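Hypothetical protein (Bacteroides eggerthii, PDB 4JGL) is of unknown function but has a streptavidin-like beta-barrel fold, elaborated by two additional helices, and binds calcium ions in the crystal. Local coordinates at residues Y45-L56 and A144-F152; D119-A127 and K134-A142. All coordinates share one frame; numbering follows the deposited sequence. Where two conformers were deposited one is given.

Interactions 1 and 2 are made on the same curled antiparallel sheet but differ sharply in chemistry. Interaction 1 is mostly buried and lies near the middle of the chain: aromatic side chains of helix 142-153 pack on the hairpin of strands 44-49 and 54-61, and polar bonds appear toward its margins. Interaction 2, nearer the surface, is sheet pairing itself, backbone bonds tying strand 125-127 to strand 135-140 beside a calcium-binding turn. In sequence it is nested inside the loop that interaction 1 closes, and strand 135-140 runs through Asp141 into helix 142-153. Their centres lie about 16 Å apart, yet they touch where Phe55 CZ packs 3.9 Å from Leu138 CD2.

Interaction 1 of 2, residues Y45-L56 and A144-F152; sequences YGYLMPEKGLFL and ARYKFEDLF
Tyr47 overlaps Phe148 through its CB, which sits over the centre of the phenylalanine ring, 3.5 Å from the centroid. Phe148 CB returns the contact over a face of the tyrosine, nearer its rim. The two side chains run past each other in opposite directions, with planes 21° apart and rings slid so far that they barely overlap. With CG anti to the backbone N (chi1 -166°), the Tyr47 ring is carried obliquely across the helix face toward Glu149 and Phe152, whose edge, in one conformer, meets the tyrosine face in an offset edge-to-face stack. Leu56 CB and the backbone of Gly46 flank Phe148. At the ring's far end Tyr47 OH donates a 2.6 Å hydrogen bond to the anti lone pair of Glu149 OE2, the carboxylate standing 88° from the ring; the other oxygen, OE1, takes a 2.9 Å salt bridge from Arg145 NH1. A phenylalanine in place of Tyr47 would probably keep much of the ring packing but leave Glu149 OE2 without this donor. Nearer the start of strand 44-49, Lys147 crosses Tyr45 and lays CD over its ring, 3.9 Å from the centroid, while its NZ bonds Tyr65 and shares a water with Tyr45 OH. An aromatic cluster joins helix 142-153, an addition to the streptavidin-like fold, to the sheet, with the Tyr47 hydroxyl, Glu149 carboxylate and Lys147 amine finding polar partners at its margins.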
loop_
_atom_site.group_PDB
_atom_site.type_symbol
_atom_site.label_atom_id
_atom_site.label_comp_id
_atom_site.label_asym_id
_atom_site.label_seq_id
_atom_site.Cartn_x
_atom_site.Cartn_y
_atom_site.Cartn_z
ATOM N N TYR A 45 -2.933 3.654 2.496
ATOM C CA TYR A 45 -2.556 4.117 1.181
ATOM C C TYR A 45 -1.846 2.998 0.456
ATOM O O TYR A 45 -0.995 2.316 1.050
ATOM C CB TYR A 45 -1.611 5.324 1.299
ATOM C CG TYR A 45 -2.166 6.414 2.169
ATOM C CD1 TYR A 45 -2.024 6.387 3.553
ATOM C CD2 TYR A 45 -2.908 7.419 1.612
ATOM C CE1 TYR A 45 -2.556 7.383 4.349
ATOM C CE2 TYR A 45 -3.453 8.440 2.388
ATOM C CZ TYR A 45 -3.293 8.402 3.747
ATOM O OH TYR A 45 -3.821 9.399 4.541
ATOM N N GLY A 46 -2.137 2.837 -0.820
ATOM C CA GLY A 46 -1.461 1.867 -1.624
ATOM C C GLY A 46 -0.724 2.443 -2.810
ATOM O O GLY A 46 -1.106 3.478 -3.342
ATOM N N TYR A 47 0.267 1.698 -3.283
ATOM C CA TYR A 47 1.073 2.128 -4.420
ATOM C C TYR A 47 1.488 0.915 -5.216
ATOM O O TYR A 47 2.222 0.071 -4.705
ATOM C CB TYR A 47 2.296 2.901 -3.923
ATOM C CG TYR A 47 3.060 3.700 -4.937
ATOM C CD1 TYR A 47 2.535 4.826 -5.531
ATOM C CD2 TYR A 47 4.352 3.379 -5.255
ATOM C CE1 TYR A 47 3.278 5.592 -6.415
ATOM C CE2 TYR A 47 5.084 4.122 -6.148
ATOM C CZ TYR A 47 4.559 5.228 -6.714
ATOM O OH TYR A 47 5.333 5.956 -7.600
ATOM N N LEU A 48 0.986 0.818 -6.434
ATOM C CA LEU A 48 1.296 -0.308 -7.315
ATOM C C LEU A 48 2.407 0.106 -8.273
ATOM O O LEU A 48 2.304 1.152 -8.909
ATOM C CB LEU A 48 0.059 -0.755 -8.093
ATOM C CG LEU A 48 0.165 -2.060 -8.866
ATOM C CD1 LEU A 48 0.099 -3.223 -7.915
ATOM C CD2 LEU A 48 -0.947 -2.146 -9.902
HETATM N N MSE A 49 3.459 -0.703 -8.345
HETATM C CA MSE A 49 4.646 -0.391 -9.145
HETATM C C MSE A 49 4.918 -1.492 -10.146
HETATM O O MSE A 49 5.713 -2.408 -9.878
HETATM C CB MSE A 49 5.840 -0.259 -8.246
HETATM C CG MSE A 49 5.767 0.802 -7.212
HETATM SE SE MSE A 49 7.278 0.939 -6.058
HETATM C CE MSE A 49 8.459 1.543 -7.246
ATOM N N PRO A 50 4.253 -1.438 -11.307
ATOM C CA PRO A 50 4.442 -2.503 -12.281
ATOM C C PRO A 50 5.888 -2.651 -12.766
ATOM O O PRO A 50 6.279 -3.770 -13.092
ATOM C CB PRO A 50 3.525 -2.092 -13.425
ATOM C CG PRO A 50 2.486 -1.203 -12.791
ATOM C CD PRO A 50 3.194 -0.501 -11.713
ATOM N N GLU A 51 6.673 -1.571 -12.757
ATOM C CA GLU A 51 8.084 -1.619 -13.207
ATOM C C GLU A 51 8.973 -2.477 -12.286
ATOM O O GLU A 51 10.056 -2.924 -12.680
ATOM C CB GLU A 51 8.681 -0.199 -13.308
ATOM C CG GLU A 51 9.210 0.354 -11.978
ATOM C CD GLU A 51 10.290 1.433 -12.120
ATOM O OE1 GLU A 51 10.994 1.460 -13.151
ATOM O OE2 GLU A 51 10.438 2.253 -11.179
ATOM N N LYS A 52 8.538 -2.670 -11.044
ATOM C CA LYS A 52 9.294 -3.445 -10.072
ATOM C C LYS A 52 8.543 -4.675 -9.559
ATOM O O LYS A 52 9.110 -5.468 -8.808
ATOM C CB LYS A 52 9.636 -2.568 -8.884
ATOM C CG LYS A 52 10.467 -1.337 -9.210
ATOM C CD LYS A 52 11.539 -1.123 -8.166
ATOM C CE LYS A 52 12.780 -1.995 -8.424
ATOM N NZ LYS A 52 12.922 -3.185 -7.500
ATOM N N GLY A 53 7.286 -4.852 -9.950
ATOM C CA GLY A 53 6.460 -5.910 -9.417
ATOM C C GLY A 53 6.239 -5.813 -7.917
ATOM O O GLY A 53 6.216 -6.815 -7.228
ATOM N N LEU A 54 6.105 -4.577 -7.415
ATOM C CA LEU A 54 5.876 -4.335 -6.005
ATOM C C LEU A 54 4.549 -3.628 -5.781
ATOM O O LEU A 54 4.079 -2.844 -6.610
ATOM C CB LEU A 54 6.976 -3.467 -5.419
ATOM C CG LEU A 54 8.400 -3.990 -5.594
ATOM C CD1 LEU A 54 9.364 -2.959 -5.022
ATOM C CD2 LEU A 54 8.584 -5.342 -4.903
ATOM N N PHE A 55 3.963 -3.920 -4.630
ATOM C CA PHE A 55 2.781 -3.245 -4.126
ATOM C C PHE A 55 3.101 -2.779 -2.725
ATOM O O PHE A 55 3.496 -3.590 -1.878
ATOM C CB PHE A 55 1.562 -4.163 -4.127
ATOM C CG PHE A 55 0.368 -3.541 -3.461
ATOM C CD1 PHE A 55 -0.319 -2.525 -4.095
ATOM C CD2 PHE A 55 -0.001 -3.902 -2.191
ATOM C CE1 PHE A 55 -1.410 -1.877 -3.477
ATOM C CE2 PHE A 55 -1.107 -3.265 -1.565
ATOM C CZ PHE A 55 -1.757 -2.240 -2.205
ATOM N N LEU A 56 2.982 -1.477 -2.468
ATOM C CA LEU A 56 3.251 -0.937 -1.151
ATOM C C LEU A 56 1.966 -0.538 -0.462
ATOM O O LEU A 56 1.070 0.007 -1.084
ATOM C CB LEU A 56 4.201 0.257 -1.239
ATOM C CG LEU A 56 5.676 -0.069 -1.457
ATOM C CD1 LEU A 56 5.878 -0.792 -2.780
ATOM C CD2 LEU A 56 6.523 1.207 -1.365
ATOM N N ALA A 144 -2.937 10.005 -3.052
ATOM C CA ALA A 144 -2.197 8.905 -2.485
ATOM C C ALA A 144 -0.887 8.701 -3.238
ATOM O O ALA A 144 0.156 8.420 -2.657
ATOM C CB ALA A 144 -3.063 7.610 -2.525
ATOM N N ARG A 145 -0.945 8.804 -4.569
ATOM C CA ARG A 145 0.255 8.729 -5.380
ATOM C C ARG A 145 1.237 9.838 -5.003
ATOM O O ARG A 145 2.420 9.601 -4.845
ATOM C CB ARG A 145 -0.091 8.790 -6.875
ATOM C CG ARG A 145 1.135 8.733 -7.759
ATOM C CD ARG A 145 0.820 8.596 -9.226
ATOM N NE ARG A 145 0.154 9.756 -9.798
ATOM C CZ ARG A 145 0.770 10.845 -10.256
ATOM N NH1 ARG A 145 2.089 11.009 -10.143
ATOM N NH2 ARG A 145 0.053 11.788 -10.844
ATOM N N TYR A 146 0.747 11.062 -4.888
ATOM C CA TYR A 146 1.615 12.176 -4.532
ATOM C C TYR A 146 2.309 11.932 -3.199
ATOM O O TYR A 146 3.485 12.282 -3.025
ATOM C CB TYR A 146 0.888 13.505 -4.455
ATOM C CG TYR A 146 0.062 13.910 -5.630
ATOM C CD1 TYR A 146 0.375 13.521 -6.928
ATOM C CD2 TYR A 146 -1.038 14.713 -5.445
ATOM C CE1 TYR A 146 -0.442 13.919 -7.994
ATOM C CE2 TYR A 146 -1.825 15.104 -6.474
ATOM C CZ TYR A 146 -1.529 14.721 -7.749
ATOM O OH TYR A 146 -2.366 15.133 -8.780
ATOM N N LYS A 147 1.589 11.347 -2.249
ATOM C CA LYS A 147 2.123 11.096 -0.912
ATOM C C LYS A 147 3.301 10.136 -0.975
ATOM O O LYS A 147 4.353 10.379 -0.390
ATOM C CB LYS A 147 1.020 10.577 0.003
ATOM C CG LYS A 147 1.403 10.442 1.453
ATOM C CD LYS A 147 0.212 9.896 2.246
ATOM C CE LYS A 147 0.412 9.944 3.743
ATOM N NZ LYS A 147 0.447 11.315 4.306
ATOM N N PHE A 148 3.147 9.030 -1.681
ATOM C CA PHE A 148 4.248 8.100 -1.831
ATOM C C PHE A 148 5.437 8.732 -2.570
ATOM O O PHE A 148 6.595 8.537 -2.186
ATOM C CB PHE A 148 3.832 6.834 -2.600
ATOM C CG PHE A 148 3.180 5.777 -1.743
ATOM C CD1 PHE A 148 3.951 4.891 -1.031
ATOM C CD2 PHE A 148 1.813 5.646 -1.686
ATOM C CE1 PHE A 148 3.359 3.897 -0.271
ATOM C CE2 PHE A 148 1.217 4.656 -0.900
ATOM C CZ PHE A 148 1.993 3.775 -0.223
ATOM N N GLU A 149 5.146 9.448 -3.648
ATOM C CA GLU A 149 6.226 9.963 -4.480
ATOM C C GLU A 149 7.005 11.060 -3.757
ATOM O O GLU A 149 8.229 11.161 -3.898
ATOM C CB GLU A 149 5.693 10.352 -5.852
ATOM C CG GLU A 149 5.273 9.073 -6.583
ATOM C CD GLU A 149 4.587 9.226 -7.909
ATOM O OE1 GLU A 149 4.183 10.354 -8.279
ATOM O OE2 GLU A 149 4.402 8.171 -8.586
ATOM N N ASP A 150 6.324 11.856 -2.955
ATOM C CA ASP A 150 7.008 12.843 -2.116
ATOM C C ASP A 150 7.908 12.165 -1.089
ATOM O O ASP A 150 9.039 12.601 -0.850
ATOM C CB ASP A 150 5.991 13.730 -1.405
ATOM C CG ASP A 150 6.619 14.710 -0.483
ATOM O OD1 ASP A 150 7.147 15.708 -1.002
ATOM O OD2 ASP A 150 6.580 14.489 0.750
ATOM N N LEU A 151 7.411 11.104 -0.460
ATOM C CA LEU A 151 8.181 10.366 0.508
ATOM C C LEU A 151 9.438 9.749 -0.143
ATOM O O LEU A 151 10.540 9.855 0.399
ATOM C CB LEU A 151 7.254 9.354 1.179
ATOM C CG LEU A 151 7.816 8.498 2.283
ATOM C CD1 LEU A 151 8.148 9.341 3.497
ATOM C CD2 LEU A 151 6.817 7.360 2.608
ATOM N N PHE A 152 9.299 9.136 -1.319
ATOM C CA PHE A 152 10.461 8.525 -1.990
ATOM C C PHE A 152 11.567 9.515 -2.228
ATOM O O PHE A 152 12.740 9.159 -2.141
ATOM C CB PHE A 152 10.169 8.012 -3.388
ATOM C CG PHE A 152 9.204 6.902 -3.456
ATOM C CD1 PHE A 152 9.165 5.917 -2.493
ATOM C CD2 PHE A 152 8.354 6.823 -4.538
ATOM C CE1 PHE A 152 8.259 4.887 -2.590
ATOM C CE2 PHE A 152 7.462 5.807 -4.646
ATOM C CZ PHE A 152 7.411 4.828 -3.678
HETATM O O HOH W 1 -1.478 10.370 6.455
#

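Interaction 2 of 2, residues D119-A127 and K134-A142; sequences DCENSAYVA and KYYYLCGDA. With CA (calcium ion), chain D; CA (calcium ion), chain C.
Leu138 O accepts two backbone hydrogen bonds, from Ala124 N at 2.8 Å, nearly along the C=O axis, and from Tyr125 N at 3.1 Å, in the carbonyl plane on a lone pair. Leu138 N donates in return to Tyr125 O, and Ala127 N to Tyr136 O at 2.9 Å. In the non-hydrogen-bonded pair, Val126 CG2, anti to the valine's own N, is thereby brought over the centre of the Tyr137 ring, 3.6 Å from its centroid, the two side chains lying side by side. On the other face of the sheet, in the hydrogen-bonded pair, Tyr125 CD1 meets Leu138 CD1 at 3.8 Å. Because Ala124 and Tyr125 both face Leu138, this antiparallel hairpin of the streptavidin-like barrel carries a classic beta bulge where strand 125-127 begins. Ahead of the bulge, the type I turn from Cys120 to Ser123 presents the carbonyl oxygens Cys120 O and Ser123 O to a calcium ion, each at 2.3 Å, and Thr117 adds further ligands. One of that ion's waters also donates to Ala124 O, linking metal and bulge. A second calcium ion at the exposed surface is bound, in one conformer, by Glu121 OE2 at 2.4 Å and by three waters. Farther out, the disulfide of Cys120 with Cys35 anchors the turn, while Tyr137 OH is hydrogen-bonded to Ala31 O and Phe34 N and its ring meets Phe38 edge-to-face.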
loop_
_atom_site.group_PDB
_atom_site.type_symbol
_atom_site.label_atom_id
_atom_site.label_comp_id
_atom_site.label_asym_id
_atom_site.label_seq_id
_atom_site.Cartn_x
_atom_site.Cartn_y
_atom_site.Cartn_z
ATOM N N ASP A 119 -18.948 -3.503 -10.764
ATOM C CA ASP A 119 -20.205 -2.796 -10.569
ATOM C C ASP A 119 -20.080 -1.467 -9.820
ATOM O O ASP A 119 -21.085 -0.816 -9.532
ATOM C CB ASP A 119 -21.199 -3.711 -9.842
ATOM C CG ASP A 119 -21.501 -4.995 -10.623
ATOM O OD1 ASP A 119 -21.459 -4.971 -11.871
ATOM O OD2 ASP A 119 -21.765 -6.022 -9.974
ATOM N N CYS A 120 -18.846 -1.054 -9.537
ATOM C CA CYS A 120 -18.608 0.182 -8.794
ATOM C C CYS A 120 -17.507 1.004 -9.439
ATOM O O CYS A 120 -16.356 0.569 -9.501
ATOM C CB CYS A 120 -18.201 -0.136 -7.343
ATOM S SG CYS A 120 -17.922 1.350 -6.350
ATOM N N GLU A 121 -17.835 2.203 -9.895
ATOM C CA GLU A 121 -16.834 3.053 -10.538
ATOM C C GLU A 121 -15.989 3.824 -9.518
ATOM O O GLU A 121 -15.014 4.468 -9.884
ATOM C CB GLU A 121 -17.445 3.995 -11.607
ATOM C CG GLU A 121 -18.188 5.235 -11.108
ATOM C CD GLU A 121 -18.625 6.194 -12.246
ATOM O OE1 GLU A 121 -18.407 5.848 -13.414
ATOM O OE2 GLU A 121 -19.188 7.278 -11.980
ATOM N N ASN A 122 -16.356 3.750 -8.245
ATOM C CA ASN A 122 -15.651 4.479 -7.181
ATOM C C ASN A 122 -14.565 3.655 -6.473
ATOM O O ASN A 122 -13.952 4.119 -5.516
ATOM C CB ASN A 122 -16.668 4.996 -6.119
ATOM C CG ASN A 122 -17.553 6.099 -6.623
ATOM O OD1 ASN A 122 -17.210 6.814 -7.546
ATOM N ND2 ASN A 122 -18.698 6.267 -5.972
ATOM N N SER A 123 -14.342 2.434 -6.947
ATOM C CA SER A 123 -13.283 1.586 -6.455
ATOM C C SER A 123 -12.706 0.827 -7.643
ATOM O O SER A 123 -13.402 0.519 -8.623
ATOM C CB SER A 123 -13.793 0.607 -5.411
ATOM O OG SER A 123 -14.735 -0.285 -5.975
ATOM N N ALA A 124 -11.429 0.504 -7.543
ATOM C CA ALA A 124 -10.720 -0.283 -8.555
ATOM C C ALA A 124 -10.654 -1.773 -8.201
ATOM O O ALA A 124 -10.846 -2.631 -9.074
ATOM C CB ALA A 124 -9.309 0.275 -8.733
ATOM N N TYR A 125 -10.445 -2.072 -6.920
ATOM C CA TYR A 125 -10.323 -3.460 -6.456
ATOM C C TYR A 125 -10.871 -3.582 -5.045
ATOM O O TYR A 125 -10.986 -2.586 -4.321
ATOM C CB TYR A 125 -8.865 -3.956 -6.446
ATOM C CG TYR A 125 -8.157 -3.906 -7.752
ATOM C CD1 TYR A 125 -7.550 -2.754 -8.200
ATOM C CD2 TYR A 125 -8.095 -5.023 -8.567
ATOM C CE1 TYR A 125 -6.889 -2.710 -9.438
ATOM C CE2 TYR A 125 -7.468 -4.988 -9.791
ATOM C CZ TYR A 125 -6.874 -3.834 -10.231
ATOM O OH TYR A 125 -6.243 -3.787 -11.455
ATOM N N VAL A 126 -11.146 -4.819 -4.647
ATOM C CA VAL A 126 -11.445 -5.169 -3.268
ATOM C C VAL A 126 -10.691 -6.459 -2.933
ATOM O O VAL A 126 -10.481 -7.312 -3.804
ATOM C CB VAL A 126 -12.976 -5.333 -3.053
ATOM C CG1 VAL A 126 -13.552 -6.482 -3.894
ATOM C CG2 VAL A 126 -13.316 -5.483 -1.554
ATOM N N ALA A 127 -10.286 -6.598 -1.682
ATOM C CA ALA A 127 -9.637 -7.801 -1.201
ATOM C C ALA A 127 -10.612 -8.963 -1.219
ATOM O O ALA A 127 -11.798 -8.774 -1.002
ATOM C CB ALA A 127 -9.088 -7.590 0.195
ATOM N N LYS A 134 -12.549 -6.854 8.200
ATOM C CA LYS A 134 -12.944 -5.955 7.130
ATOM C C LYS A 134 -12.196 -6.192 5.840
ATOM O O LYS A 134 -11.090 -6.712 5.825
ATOM C CB LYS A 134 -12.770 -4.509 7.558
ATOM C CG LYS A 134 -13.700 -4.155 8.742
ATOM C CD LYS A 134 -13.658 -2.704 9.072
ATOM C CE LYS A 134 -14.663 -2.315 10.155
ATOM N NZ LYS A 134 -14.485 -0.902 10.581
ATOM N N TYR A 135 -12.823 -5.769 4.750
ATOM C CA TYR A 135 -12.229 -5.814 3.427
ATOM C C TYR A 135 -11.554 -4.505 3.077
ATOM O O TYR A 135 -12.191 -3.462 3.139
ATOM C CB TYR A 135 -13.294 -6.099 2.371
ATOM C CG TYR A 135 -13.964 -7.441 2.530
ATOM C CD1 TYR A 135 -13.402 -8.575 1.993
ATOM C CD2 TYR A 135 -15.149 -7.579 3.247
ATOM C CE1 TYR A 135 -14.000 -9.810 2.131
ATOM C CE2 TYR A 135 -15.748 -8.812 3.388
ATOM C CZ TYR A 135 -15.186 -9.919 2.825
ATOM O OH TYR A 135 -15.808 -11.152 2.976
ATOM N N TYR A 136 -10.273 -4.570 2.714
ATOM C CA TYR A 136 -9.612 -3.419 2.141
ATOM C C TYR A 136 -10.023 -3.259 0.685
ATOM O O TYR A 136 -10.095 -4.225 -0.069
ATOM C CB TYR A 136 -8.094 -3.573 2.217
ATOM C CG TYR A 136 -7.522 -3.225 3.560
ATOM C CD1 TYR A 136 -7.392 -1.903 3.959
ATOM C CD2 TYR A 136 -7.096 -4.207 4.436
ATOM C CE1 TYR A 136 -6.879 -1.556 5.212
ATOM C CE2 TYR A 136 -6.565 -3.875 5.675
ATOM C CZ TYR A 136 -6.463 -2.551 6.060
ATOM O OH TYR A 136 -5.965 -2.250 7.318
ATOM N N TYR A 137 -10.259 -2.022 0.290
ATOM C CA TYR A 137 -10.470 -1.653 -1.090
ATOM C C TYR A 137 -9.265 -0.905 -1.619
ATOM O O TYR A 137 -8.482 -0.338 -0.851
ATOM C CB TYR A 137 -11.700 -0.756 -1.209
ATOM C CG TYR A 137 -13.012 -1.477 -0.958
ATOM C CD1 TYR A 137 -13.376 -1.911 0.315
ATOM C CD2 TYR A 137 -13.899 -1.721 -1.991
ATOM C CE1 TYR A 137 -14.593 -2.535 0.540
ATOM C CE2 TYR A 137 -15.112 -2.342 -1.764
ATOM C CZ TYR A 137 -15.454 -2.730 -0.495
ATOM O OH TYR A 137 -16.675 -3.366 -0.318
ATOM N N LEU A 138 -9.131 -0.898 -2.945
ATOM C CA LEU A 138 -8.190 -0.008 -3.633
ATOM C C LEU A 138 -9.048 0.955 -4.431
ATOM O O LEU A 138 -9.719 0.576 -5.384
ATOM C CB LEU A 138 -7.258 -0.776 -4.575
ATOM C CG LEU A 138 -6.339 -1.818 -3.968
ATOM C CD1 LEU A 138 -5.472 -2.471 -5.024
ATOM C CD2 LEU A 138 -5.473 -1.236 -2.904
ATOM N N CYS A 139 -9.001 2.237 -4.068
ATOM C CA CYS A 139 -9.689 3.316 -4.761
ATOM C C CYS A 139 -8.652 4.200 -5.413
ATOM O O CYS A 139 -7.823 4.798 -4.719
ATOM C CB CYS A 139 -10.542 4.119 -3.778
ATOM S SG CYS A 139 -11.755 3.139 -2.866
ATOM N N GLY A 140 -8.646 4.260 -6.738
ATOM C CA GLY A 140 -7.631 5.066 -7.418
ATOM C C GLY A 140 -7.654 6.500 -6.936
ATOM O O GLY A 140 -8.720 7.099 -6.799
ATOM N N ASP A 141 -6.488 7.067 -6.681
ATOM C CA ASP A 141 -6.402 8.367 -6.045
ATOM C C ASP A 141 -5.085 9.030 -6.374
ATOM O O ASP A 141 -4.033 8.437 -6.175
ATOM C CB ASP A 141 -6.553 8.218 -4.530
ATOM C CG ASP A 141 -6.756 9.537 -3.845
ATOM O OD1 ASP A 141 -7.854 10.125 -3.955
ATOM O OD2 ASP A 141 -5.818 10.004 -3.200
ATOM N N ALA A 142 -5.150 10.258 -6.865
ATOM C CA ALA A 142 -3.947 11.009 -7.175
ATOM C C ALA A 142 -3.187 11.422 -5.919
ATOM O O ALA A 142 -1.964 11.330 -5.883
ATOM C CB ALA A 142 -4.299 12.242 -8.038
HETATM CA CA CA D . -14.622 -0.724 -10.183
HETATM CA CA CA C . -19.460 9.178 -13.372
HETATM O O HOH W 2 -18.956 7.660 -15.219
HETATM O O HOH W 3 -13.047 -2.271 -11.017
HETATM O O HOH W 4 -19.613 9.983 -11.146
HETATM O O HOH W 5 -21.666 8.677 -13.525
HETATM O O HOH W 6 -15.681 -0.602 -12.320
#